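Local coordinates for aromatic-amino-acid:2-oxoglutarate transaminase (Candida albicans, PDB 6HND), which probably transfers amino groups from aromatic amino acids or 2-aminoadipate to 2-oxo acids, with pyridoxal 5'-phosphate as its cofactor, at residues Val176-Asp179 / Val183-Val186; Lys204-Lys209 / Pro236-Pro241; Asp411-Ser416 / Met437-Lys442; Tyr415-Ser420 / Val428-Pro433. All blocks are in the same frame, centred on the assembly; numbering follows the deposited sequence.

Interaction 1: residues Val176-Asp179 / Val183-Val186; sequences VFLD and VILV
Leu178 reaches across a short connection to Ile184, and its route from the backbone illustrates how one residue can close the gap between a helix end and a strand. The CA–CB bond already heads for the strand. At the first torsion CG lies anti to the carbonyl carbon (chi1 -59°), which carries the fork of the side chain onward, and the two methyls do the touching. CD1 lies 3.9 Å from Ile184 CB and 4.0 Å from Ile184 CG2, and Ile184 CD1 comes to 4.1 Å from the same Leu178 CD1. The other branch, Leu178 CD2, also approaches Ile184 CB, at 4.1 Å, and grazes the Val183 carbonyl oxygen. The two side chains cross at about a right angle, which puts the leucine fork over the branch point of the isoleucine. No hydrogen bond joins the segments, and all three residues in contact are buried.

Helix 193-200 helps enclose the pair, since Ser198 touches both Leu178 and Ile184. At the turn itself, Arg11 bonds to the Leu178 carbonyl and Asp182 receives the Asp179 N-H. Leu178 is the first residue to leave helical geometry after helix 166-177, and Ile184 belongs to strand 183-187. The contact is therefore a helix-turn-strand junction in the alpha/beta large domain of a class-I, fold-type-I aminotransferase, whose mixed sheet holds seven strands.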
loop_
_atom_site.group_PDB
_atom_site.type_symbol
_atom_site.label_atom_id
_atom_site.label_comp_id
_atom_site.label_asym_id
_atom_site.label_seq_id
_atom_site.Cartn_x
_atom_site.Cartn_y
_atom_site.Cartn_z
ATOM N N VAL B 176 8.576 13.710 1.647
ATOM C CA VAL B 176 8.151 15.050 1.167
ATOM C C VAL B 176 9.021 16.130 1.810
ATOM O O VAL B 176 9.097 17.218 1.202
ATOM C CB VAL B 176 6.648 15.315 1.392
ATOM C CG1 VAL B 176 6.330 15.832 2.796
ATOM C CG2 VAL B 176 6.113 16.300 0.365
ATOM N N PHE B 177 9.626 15.892 2.987
ATOM C CA PHE B 177 10.435 16.934 3.687
ATOM C C PHE B 177 11.954 16.675 3.622
ATOM O O PHE B 177 12.681 17.658 3.753
ATOM C CB PHE B 177 9.975 17.156 5.134
ATOM C CG PHE B 177 8.633 17.823 5.276
ATOM C CD1 PHE B 177 8.367 19.024 4.660
ATOM C CD2 PHE B 177 7.655 17.277 6.089
ATOM C CE1 PHE B 177 7.124 19.615 4.781
ATOM C CE2 PHE B 177 6.420 17.892 6.243
ATOM C CZ PHE B 177 6.150 19.054 5.577
ATOM N N LEU B 178 12.446 15.447 3.450
ATOM C CA LEU B 178 13.895 15.174 3.621
ATOM C C LEU B 178 14.569 14.807 2.290
ATOM O O LEU B 178 14.258 13.772 1.711
ATOM C CB LEU B 178 14.067 14.047 4.637
ATOM C CG LEU B 178 13.482 14.303 6.017
ATOM C CD1 LEU B 178 13.624 13.062 6.881
ATOM C CD2 LEU B 178 14.122 15.505 6.675
ATOM N N ASP B 179 15.525 15.600 1.850
ATOM C CA ASP B 179 16.445 15.232 0.745
ATOM C C ASP B 179 17.594 14.430 1.332
ATOM O O ASP B 179 17.775 14.459 2.575
ATOM C CB ASP B 179 16.976 16.471 0.018
ATOM C CG ASP B 179 15.998 16.963 -1.025
ATOM O OD1 ASP B 179 15.528 16.102 -1.819
ATOM O OD2 ASP B 179 15.697 18.173 -1.027
ATOM N N VAL B 183 19.090 16.480 7.841
ATOM C CA VAL B 183 19.022 16.007 9.252
ATOM C C VAL B 183 17.552 16.051 9.696
ATOM O O VAL B 183 16.886 17.056 9.433
ATOM C CB VAL B 183 19.922 16.873 10.148
ATOM C CG1 VAL B 183 19.733 16.581 11.631
ATOM C CG2 VAL B 183 21.372 16.701 9.747
ATOM N N ILE B 184 17.059 14.990 10.331
ATOM C CA ILE B 184 15.762 15.063 11.051
ATOM C C ILE B 184 16.040 14.842 12.528
ATOM O O ILE B 184 16.837 13.933 12.885
ATOM C CB ILE B 184 14.685 14.108 10.506
ATOM C CG1 ILE B 184 13.375 14.332 11.267
ATOM C CG2 ILE B 184 15.152 12.670 10.540
ATOM C CD1 ILE B 184 12.133 13.906 10.553
ATOM N N LEU B 185 15.437 15.705 13.323
ATOM C CA LEU B 185 15.428 15.655 14.801
ATOM C C LEU B 185 14.400 14.607 15.213
ATOM O O LEU B 185 13.214 14.765 14.823
ATOM C CB LEU B 185 15.010 17.032 15.314
ATOM C CG LEU B 185 15.965 18.145 14.959
ATOM C CD1 LEU B 185 15.302 19.495 15.156
ATOM C CD2 LEU B 185 17.232 18.005 15.796
ATOM N N VAL B 186 14.827 13.602 15.970
ATOM C CA VAL B 186 13.931 12.512 16.424
ATOM C C VAL B 186 14.051 12.389 17.945
ATOM O O VAL B 186 15.193 12.417 18.466
ATOM C CB VAL B 186 14.273 11.208 15.688
ATOM C CG1 VAL B 186 13.427 10.053 16.167
ATOM C CG2 VAL B 186 14.131 11.362 14.179
#

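Interaction 2: residues Lys204-Lys209 / Pro236-Pro241; sequences KAVPVK and PNLPKP
Leu238 presents its forked end to two residues of strand 204-208, Lys204 and Val206, and meets each in a different attitude. Against Lys204 the leucine runs crosswise, the two side chains lying at about a right angle. What it meets is the aliphatic part of the lysine, for CD of Lys204 sits 3.7 Å from Leu238 CD1 and 3.9 Å from Leu238 CD2, and so rests against both prongs. The lysine chain is bent at its second, third and fourth torsions, and its middle lies beside the leucine while the amino group takes no part in the contact. Against Val206 the geometry is that of two chains sliding past each other in opposite directions: Val206 CG2 lies 3.7 Å from Leu238 CD1. That methyl is the branch anti to the valine carbonyl carbon, with CG1 anti to the backbone N (chi1 159°).

Leu238 CD1 is accordingly shared by both partners. Lys204 and Val206 both point toward the loop, as residues two apart on one strand can. The contact grades from an exposed lysine to a buried valine, and it is wholly apolar, without a hydrogen bond between the segments.

Around it, Trp231 of helix 231-234 packs on Val206 and donates its indole N-H to the Leu238 carbonyl, while Tyr235 also touches Val206. Strand 204-208 is outermost in the seven-stranded sheet, hydrogen-bonded to strand 183-187, and Pro239 and Pro241 lie against Val183 and Leu185 of that neighbour as the loop leads into strand 243-246.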
loop_
_atom_site.group_PDB
_atom_site.type_symbol
_atom_site.label_atom_id
_atom_site.label_comp_id
_atom_site.label_asym_id
_atom_site.label_seq_id
_atom_site.Cartn_x
_atom_site.Cartn_y
_atom_site.Cartn_z
ATOM N N LYS B 204 19.910 11.914 8.080
ATOM C CA LYS B 204 20.496 11.473 9.377
ATOM C C LYS B 204 19.509 11.825 10.510
ATOM O O LYS B 204 18.987 12.963 10.548
ATOM C CB LYS B 204 21.891 12.074 9.614
ATOM C CG LYS B 204 22.792 11.209 10.502
ATOM C CD LYS B 204 23.604 11.946 11.580
ATOM C CE LYS B 204 23.602 11.291 12.958
ATOM N NZ LYS B 204 24.758 10.389 13.180
ATOM N N ALA B 205 19.253 10.868 11.397
ATOM C CA ALA B 205 18.468 11.042 12.637
ATOM C C ALA B 205 19.388 11.561 13.743
ATOM O O ALA B 205 20.403 10.908 14.055
ATOM C CB ALA B 205 17.841 9.735 13.025
ATOM N N VAL B 206 19.049 12.714 14.309
ATOM C CA VAL B 206 19.738 13.291 15.498
ATOM C C VAL B 206 18.767 13.189 16.670
ATOM O O VAL B 206 17.626 13.649 16.582
ATOM C CB VAL B 206 20.203 14.725 15.202
ATOM C CG1 VAL B 206 20.428 15.536 16.462
ATOM C CG2 VAL B 206 21.450 14.677 14.321
ATOM N N PRO B 207 19.186 12.509 17.754
ATOM C CA PRO B 207 18.328 12.271 18.905
ATOM C C PRO B 207 18.096 13.536 19.744
ATOM O O PRO B 207 19.015 14.285 19.945
ATOM C CB PRO B 207 19.124 11.215 19.688
ATOM C CG PRO B 207 20.566 11.567 19.394
ATOM C CD PRO B 207 20.548 11.988 17.938
ATOM N N VAL B 208 16.867 13.740 20.195
ATOM C CA VAL B 208 16.434 14.874 21.061
ATOM C C VAL B 208 16.098 14.272 22.429
ATOM O O VAL B 208 15.159 13.436 22.495
ATOM C CB VAL B 208 15.225 15.611 20.441
ATOM C CG1 VAL B 208 14.521 16.503 21.447
ATOM C CG2 VAL B 208 15.600 16.426 19.203
ATOM N N LYS B 209 16.818 14.671 23.474
ATOM C CA LYS B 209 16.700 14.071 24.831
ATOM C C LYS B 209 15.265 14.214 25.349
ATOM O O LYS B 209 14.606 15.221 25.093
ATOM C CB LYS B 209 17.658 14.706 25.843
ATOM C CG LYS B 209 19.136 14.592 25.501
ATOM C CD LYS B 209 20.069 14.896 26.664
ATOM C CE LYS B 209 21.513 15.088 26.225
ATOM N NZ LYS B 209 22.404 15.202 27.402
ATOM N N PRO B 236 29.280 19.672 14.259
ATOM C CA PRO B 236 29.995 20.539 13.321
ATOM C C PRO B 236 29.921 20.096 11.845
ATOM O O PRO B 236 30.086 20.954 10.986
ATOM C CB PRO B 236 31.458 20.525 13.808
ATOM C CG PRO B 236 31.550 19.300 14.712
ATOM C CD PRO B 236 30.166 19.141 15.315
ATOM N N ASN B 237 29.660 18.814 11.564
ATOM C CA ASN B 237 29.746 18.284 10.175
ATOM C C ASN B 237 28.356 18.019 9.571
ATOM O O ASN B 237 28.330 17.570 8.409
ATOM C CB ASN B 237 30.684 17.079 10.131
ATOM C CG ASN B 237 32.095 17.481 10.506
ATOM O OD1 ASN B 237 32.686 16.913 11.423
ATOM N ND2 ASN B 237 32.621 18.497 9.834
ATOM N N LEU B 238 27.271 18.353 10.292
ATOM C CA LEU B 238 25.864 18.138 9.874
ATOM C C LEU B 238 25.199 19.474 9.556
ATOM O O LEU B 238 25.402 20.474 10.242
ATOM C CB LEU B 238 25.086 17.438 10.993
ATOM C CG LEU B 238 25.479 15.994 11.326
ATOM C CD1 LEU B 238 24.535 15.435 12.379
ATOM C CD2 LEU B 238 25.483 15.079 10.093
ATOM N N PRO B 239 24.342 19.525 8.516
ATOM C CA PRO B 239 23.538 20.713 8.252
ATOM C C PRO B 239 22.545 20.939 9.402
ATOM O O PRO B 239 22.343 20.037 10.201
ATOM C CB PRO B 239 22.818 20.387 6.926
ATOM C CG PRO B 239 22.791 18.874 6.890
ATOM C CD PRO B 239 24.062 18.426 7.579
ATOM N N LYS B 240 21.943 22.121 9.434
ATOM C CA LYS B 240 20.929 22.491 10.446
ATOM C C LYS B 240 19.730 21.597 10.179
ATOM O O LYS B 240 19.489 21.208 9.046
ATOM C CB LYS B 240 20.506 23.963 10.366
ATOM C CG LYS B 240 21.623 24.995 10.228
ATOM C CD LYS B 240 22.391 25.345 11.506
ATOM C CE LYS B 240 22.731 26.830 11.569
ATOM N NZ LYS B 240 23.924 27.095 12.400
ATOM N N PRO B 241 18.974 21.186 11.207
ATOM C CA PRO B 241 17.888 20.256 10.985
ATOM C C PRO B 241 16.874 20.845 10.001
ATOM O O PRO B 241 16.667 22.055 9.965
ATOM C CB PRO B 241 17.335 19.988 12.387
ATOM C CG PRO B 241 17.855 21.107 13.218
ATOM C CD PRO B 241 19.195 21.461 12.627
#

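Interaction 3: residues Asp411-Ser416 / Met437-Lys442; sequences DLLLYS and MFVTFK
Beside Val439, which meets Leu413 and Leu414, the Phe438 ring turns away from the helix. One face of that ring carries Met437 CG, 3.8 Å above the plane and over its centre; Arg490 makes a cation-pi contact with it, and the bound pyridoxal phosphate touches Phe438. The next residue, Val439, points the other way and does all the work of this contact.

Val439 CG2 is a single methyl met by two leucines. Leu413 comes tip to tip, its CD2 at 4.0 Å from Val439 CG2, and Leu414 comes across obliquely, with CD1 at 4.0 Å from the same methyl and 4.2 Å from Val439 CG1. The first torsion of Leu413 sets CG anti to the backbone N (chi1 175°) and continues its reach toward the strand. Leu414 starts from a CA–CB bond that runs beside the strand, and it is the end of its side chain that comes nearer. Within the helix, the Ser416 hydroxyl gives its proton to the Leu413 carbonyl oxygen, OG to O 2.5 Å, with the donor tilted 27° from the carbonyl plane; this satisfies a side-chain hydroxyl one turn further on.

Leu413 also packs on Ile502 of helix 499-518 and on Leu41 of the second subunit, which puts it at the dimer interface. Val439 in turn touches Val430 of strand 428-430 and Tyr493, strand 438-443 runs antiparallel between strands 428-430 and 488-492, and helix 392-418 packs against that sheet.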
loop_
_atom_site.group_PDB
_atom_site.type_symbol
_atom_site.label_atom_id
_atom_site.label_comp_id
_atom_site.label_asym_id
_atom_site.label_seq_id
_atom_site.Cartn_x
_atom_site.Cartn_y
_atom_site.Cartn_z
ATOM N N ASP B 411 -5.185 2.176 34.722
ATOM C CA ASP B 411 -5.217 2.323 36.207
ATOM C C ASP B 411 -5.019 0.955 36.885
ATOM O O ASP B 411 -4.296 0.885 37.908
ATOM C CB ASP B 411 -6.513 2.992 36.659
ATOM C CG ASP B 411 -6.638 4.431 36.206
ATOM O OD1 ASP B 411 -5.584 5.050 35.842
ATOM O OD2 ASP B 411 -7.788 4.914 36.207
ATOM N N LEU B 412 -5.642 -0.087 36.342
ATOM C CA LEU B 412 -5.500 -1.478 36.834
ATOM C C LEU B 412 -4.012 -1.860 36.826
ATOM O O LEU B 412 -3.464 -2.186 37.897
ATOM C CB LEU B 412 -6.326 -2.391 35.928
ATOM C CG LEU B 412 -6.795 -3.700 36.543
ATOM C CD1 LEU B 412 -7.678 -3.455 37.768
ATOM C CD2 LEU B 412 -7.533 -4.514 35.486
ATOM N N LEU B 413 -3.351 -1.761 35.673
ATOM C CA LEU B 413 -1.911 -2.112 35.557
ATOM C C LEU B 413 -1.111 -1.298 36.579
ATOM O O LEU B 413 -0.207 -1.879 37.214
ATOM C CB LEU B 413 -1.431 -1.854 34.130
ATOM C CG LEU B 413 0.059 -2.053 33.906
ATOM C CD1 LEU B 413 0.436 -3.504 34.166
ATOM C CD2 LEU B 413 0.450 -1.614 32.499
ATOM N N LEU B 414 -1.424 -0.003 36.718
ATOM C CA LEU B 414 -0.733 0.893 37.686
ATOM C C LEU B 414 -0.997 0.413 39.128
ATOM O O LEU B 414 -0.025 0.410 39.903
ATOM C CB LEU B 414 -1.123 2.366 37.467
ATOM C CG LEU B 414 -0.065 3.197 36.733
ATOM C CD1 LEU B 414 0.059 2.751 35.289
ATOM C CD2 LEU B 414 -0.368 4.673 36.795
ATOM N N TYR B 415 -2.235 0.020 39.467
ATOM C CA TYR B 415 -2.593 -0.570 40.783
ATOM C C TYR B 415 -1.731 -1.829 40.990
ATOM O O TYR B 415 -0.952 -1.893 41.962
ATOM C CB TYR B 415 -4.100 -0.837 40.863
ATOM C CG TYR B 415 -4.579 -1.484 42.146
ATOM C CD1 TYR B 415 -4.718 -0.741 43.307
ATOM C CD2 TYR B 415 -4.904 -2.833 42.196
ATOM C CE1 TYR B 415 -5.133 -1.326 44.488
ATOM C CE2 TYR B 415 -5.325 -3.434 43.371
ATOM C CZ TYR B 415 -5.441 -2.674 44.522
ATOM O OH TYR B 415 -5.849 -3.234 45.698
ATOM N N SER B 416 -1.775 -2.772 40.053
ATOM C CA SER B 416 -1.023 -4.053 40.149
ATOM C C SER B 416 0.434 -3.762 40.522
ATOM O O SER B 416 1.040 -4.612 41.178
ATOM C CB SER B 416 -1.110 -4.878 38.893
ATOM O OG SER B 416 -0.335 -4.305 37.854
ATOM N N MET B 437 -1.761 3.894 25.075
ATOM C CA MET B 437 -1.731 2.456 25.441
ATOM C C MET B 437 -0.393 2.058 26.089
ATOM O O MET B 437 -0.227 0.833 26.372
ATOM C CB MET B 437 -2.015 1.579 24.213
ATOM C CG MET B 437 -1.062 1.791 23.029
ATOM S SD MET B 437 -1.276 0.602 21.658
ATOM C CE MET B 437 -3.020 0.798 21.304
ATOM N N PHE B 438 0.526 3.001 26.340
ATOM C CA PHE B 438 1.905 2.683 26.812
ATOM C C PHE B 438 2.179 3.282 28.205
ATOM O O PHE B 438 1.728 4.393 28.520
ATOM C CB PHE B 438 2.961 3.125 25.791
ATOM C CG PHE B 438 2.847 2.446 24.444
ATOM C CD1 PHE B 438 2.796 1.066 24.343
ATOM C CD2 PHE B 438 2.822 3.193 23.276
ATOM C CE1 PHE B 438 2.674 0.454 23.112
ATOM C CE2 PHE B 438 2.686 2.581 22.046
ATOM C CZ PHE B 438 2.597 1.214 21.966
ATOM N N VAL B 439 2.910 2.517 29.023
ATOM C CA VAL B 439 3.439 2.920 30.359
ATOM C C VAL B 439 4.961 2.807 30.355
ATOM O O VAL B 439 5.469 1.703 30.044
ATOM C CB VAL B 439 2.861 2.054 31.477
ATOM C CG1 VAL B 439 3.440 2.466 32.815
ATOM C CG2 VAL B 439 1.349 2.125 31.524
ATOM N N THR B 440 5.663 3.880 30.717
ATOM C CA THR B 440 7.093 3.810 31.106
ATOM C C THR B 440 7.205 3.205 32.516
ATOM O O THR B 440 6.660 3.780 33.517
ATOM C CB THR B 440 7.821 5.158 31.040
ATOM O OG1 THR B 440 7.798 5.610 29.692
ATOM C CG2 THR B 440 9.265 5.055 31.477
ATOM N N PHE B 441 7.920 2.086 32.586
ATOM C CA PHE B 441 8.188 1.321 33.828
ATOM C C PHE B 441 9.681 1.442 34.099
ATOM O O PHE B 441 10.476 0.777 33.401
ATOM C CB PHE B 441 7.738 -0.128 33.652
ATOM C CG PHE B 441 7.846 -0.994 34.874
ATOM C CD1 PHE B 441 6.939 -0.870 35.908
ATOM C CD2 PHE B 441 8.802 -1.993 34.954
ATOM C CE1 PHE B 441 7.010 -1.702 37.018
ATOM C CE2 PHE B 441 8.891 -2.807 36.072
ATOM C CZ PHE B 441 7.973 -2.681 37.085
ATOM N N LYS B 442 10.020 2.291 35.061
ATOM C CA LYS B 442 11.406 2.639 35.436
ATOM C C LYS B 442 11.963 1.584 36.387
ATOM O O LYS B 442 11.231 1.072 37.253
ATOM C CB LYS B 442 11.422 4.044 36.038
ATOM C CG LYS B 442 11.158 5.152 35.025
ATOM C CD LYS B 442 11.577 6.524 35.481
ATOM C CE LYS B 442 10.455 7.259 36.181
ATOM N NZ LYS B 442 10.685 8.722 36.179
#

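Interaction 4: residues Tyr415-Ser420 / Val428-Pro433; sequences YSIFES and VDVIDP
Val430 pushes its CG2 methyl into the notch between Ile417 and Phe418, and this bump settled in a hollow is the centre of the contact. Val430 CG2 stands 3.7 Å from Ile417 CG2 and 3.7 Å from Phe418 CE1, the two partners being met in directions roughly at right angles, so the methyl rests evenly against a methyl and a ring carbon. The valine meets the ring obliquely. Phe418 leaves its backbone beside the strand, and only the end of its side chain swings close enough to reach the methyl.

The reverse relation also holds. Ile417 CG2, anti to the backbone N (chi1 of CG1 is -71°), projects between two strand residues: it touches Val430 and lies a looser 4.4 Å from Val428 CG2. Val428 and Val430, two apart, both face the helix. Here the C-terminal part of helix 392-418 packs against strand 428-430, an edge of the four-stranded antiparallel sheet in what is, as in relatives of this fold type, the smaller C-terminal domain.

Ser420 bonds back to the helix: its OG gives a proton to the Ile417 carbonyl oxygen at 2.6 Å, in the carbonyl plane, while Ser420 N bonds to the same oxygen at 3.0 Å. The hydroxyl also accepts from Tyr423 N, capping helix 421-424. On the strand, Asp429 OD1 takes the Val430 N-H at 2.7 Å, on its anti side, 32° out of the carboxylate plane. The Phe418 ring is flanked edge-to-face by Tyr423 and Tyr291, and Thr510 of helix 499-518 touches Ile417.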
loop_
_atom_site.group_PDB
_atom_site.type_symbol
_atom_site.label_atom_id
_atom_site.label_comp_id
_atom_site.label_asym_id
_atom_site.label_seq_id
_atom_site.Cartn_x
_atom_site.Cartn_y
_atom_site.Cartn_z
ATOM N N TYR B 415 -2.235 0.020 39.467
ATOM C CA TYR B 415 -2.593 -0.570 40.783
ATOM C C TYR B 415 -1.731 -1.829 40.990
ATOM O O TYR B 415 -0.952 -1.893 41.962
ATOM C CB TYR B 415 -4.100 -0.837 40.863
ATOM C CG TYR B 415 -4.579 -1.484 42.146
ATOM C CD1 TYR B 415 -4.718 -0.741 43.307
ATOM C CD2 TYR B 415 -4.904 -2.833 42.196
ATOM C CE1 TYR B 415 -5.133 -1.326 44.488
ATOM C CE2 TYR B 415 -5.325 -3.434 43.371
ATOM C CZ TYR B 415 -5.441 -2.674 44.522
ATOM O OH TYR B 415 -5.849 -3.234 45.698
ATOM N N SER B 416 -1.775 -2.772 40.053
ATOM C CA SER B 416 -1.023 -4.053 40.149
ATOM C C SER B 416 0.434 -3.762 40.522
ATOM O O SER B 416 1.040 -4.612 41.178
ATOM C CB SER B 416 -1.110 -4.878 38.893
ATOM O OG SER B 416 -0.335 -4.305 37.854
ATOM N N ILE B 417 0.963 -2.593 40.148
ATOM C CA ILE B 417 2.399 -2.238 40.339
ATOM C C ILE B 417 2.538 -1.574 41.712
ATOM O O ILE B 417 3.481 -1.955 42.461
ATOM C CB ILE B 417 2.938 -1.368 39.176
ATOM C CG1 ILE B 417 3.077 -2.168 37.871
ATOM C CG2 ILE B 417 4.256 -0.692 39.555
ATOM C CD1 ILE B 417 3.152 -1.312 36.622
ATOM N N PHE B 418 1.648 -0.630 42.034
ATOM C CA PHE B 418 1.709 0.173 43.285
ATOM C C PHE B 418 1.592 -0.739 44.523
ATOM O O PHE B 418 2.223 -0.425 45.543
ATOM C CB PHE B 418 0.652 1.282 43.274
ATOM C CG PHE B 418 0.899 2.383 42.271
ATOM C CD1 PHE B 418 2.194 2.808 41.968
ATOM C CD2 PHE B 418 -0.164 3.020 41.650
ATOM C CE1 PHE B 418 2.409 3.835 41.064
ATOM C CE2 PHE B 418 0.051 4.057 40.751
ATOM C CZ PHE B 418 1.337 4.453 40.447
ATOM N N GLU B 419 0.784 -1.797 44.433
ATOM C CA GLU B 419 0.546 -2.826 45.483
ATOM C C GLU B 419 1.775 -3.730 45.665
ATOM O O GLU B 419 1.797 -4.446 46.655
ATOM C CB GLU B 419 -0.654 -3.701 45.095
ATOM C CG GLU B 419 -1.991 -2.993 45.249
ATOM C CD GLU B 419 -2.412 -2.721 46.690
ATOM O OE1 GLU B 419 -2.723 -3.686 47.421
ATOM O OE2 GLU B 419 -2.395 -1.558 47.081
ATOM N N SER B 420 2.719 -3.746 44.715
ATOM C CA SER B 420 3.912 -4.634 44.689
ATOM C C SER B 420 4.964 -4.195 45.717
ATOM O O SER B 420 5.089 -2.981 45.990
ATOM C CB SER B 420 4.528 -4.690 43.303
ATOM O OG SER B 420 5.411 -3.580 43.076
ATOM N N VAL B 428 11.200 -0.015 41.480
ATOM C CA VAL B 428 10.500 0.340 40.218
ATOM C C VAL B 428 9.645 1.575 40.478
ATOM O O VAL B 428 9.273 1.833 41.645
ATOM C CB VAL B 428 9.664 -0.834 39.675
ATOM C CG1 VAL B 428 10.512 -2.088 39.438
ATOM C CG2 VAL B 428 8.466 -1.137 40.569
ATOM N N ASP B 429 9.378 2.327 39.417
ATOM C CA ASP B 429 8.425 3.464 39.427
ATOM C C ASP B 429 7.718 3.420 38.085
ATOM O O ASP B 429 8.166 2.633 37.219
ATOM C CB ASP B 429 9.125 4.807 39.654
ATOM C CG ASP B 429 8.219 5.880 40.242
ATOM O OD1 ASP B 429 7.000 5.680 40.256
ATOM O OD2 ASP B 429 8.747 6.900 40.680
ATOM N N VAL B 430 6.667 4.219 37.951
ATOM C CA VAL B 430 5.820 4.301 36.739
ATOM C C VAL B 430 5.560 5.773 36.467
ATOM O O VAL B 430 5.266 6.497 37.434
ATOM C CB VAL B 430 4.498 3.555 36.935
ATOM C CG1 VAL B 430 4.210 2.676 35.746
ATOM C CG2 VAL B 430 4.503 2.717 38.201
ATOM N N ILE B 431 5.698 6.185 35.210
ATOM C CA ILE B 431 5.074 7.426 34.681
ATOM C C ILE B 431 3.590 7.131 34.431
ATOM O O ILE B 431 3.314 6.152 33.727
ATOM C CB ILE B 431 5.769 7.913 33.402
ATOM C CG1 ILE B 431 7.296 7.945 33.542
ATOM C CG2 ILE B 431 5.202 9.270 33.006
ATOM C CD1 ILE B 431 7.791 8.772 34.718
ATOM N N ASP B 432 2.704 7.965 34.977
ATOM C CA ASP B 432 1.257 8.022 34.662
ATOM C C ASP B 432 1.072 8.645 33.274
ATOM O O ASP B 432 1.243 9.850 33.106
ATOM C CB ASP B 432 0.505 8.784 35.757
ATOM C CG ASP B 432 -0.997 8.524 35.782
ATOM O OD1 ASP B 432 -1.472 7.635 35.034
ATOM O OD2 ASP B 432 -1.693 9.238 36.534
ATOM N N PRO B 433 0.742 7.851 32.224
ATOM C CA PRO B 433 0.489 8.397 30.888
ATOM C C PRO B 433 -0.836 9.164 30.825
ATOM O O PRO B 433 -1.776 8.746 31.466
ATOM C CB PRO B 433 0.373 7.157 30.010
ATOM C CG PRO B 433 -0.213 6.111 30.969
ATOM C CD PRO B 433 0.503 6.398 32.272
#

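How the interactions relate
Interactions 1 and 2 belong to one sheet, where strands 183-187 and 204-208 are neighbours, and their centres lie 10 Å apart; the first is fully buried, whereas the second reaches an exposed lysine at the sheet's edge. Interactions 3 and 4 both draw on helix 392-418 and on adjacent strands of the four-stranded sheet, with centres only 5 Å apart and probable backbone hydrogen bonds such as Lys442 N to Asp429 O (2.9 Å) between them. The centres of the two pairs lie 33 to 36 Å apart. All four contacts are apolar, but interaction 3 adds the second subunit and has a residue, Phe438, that touches the cofactor, while interaction 4 adds an aromatic ring and hydroxyl capping.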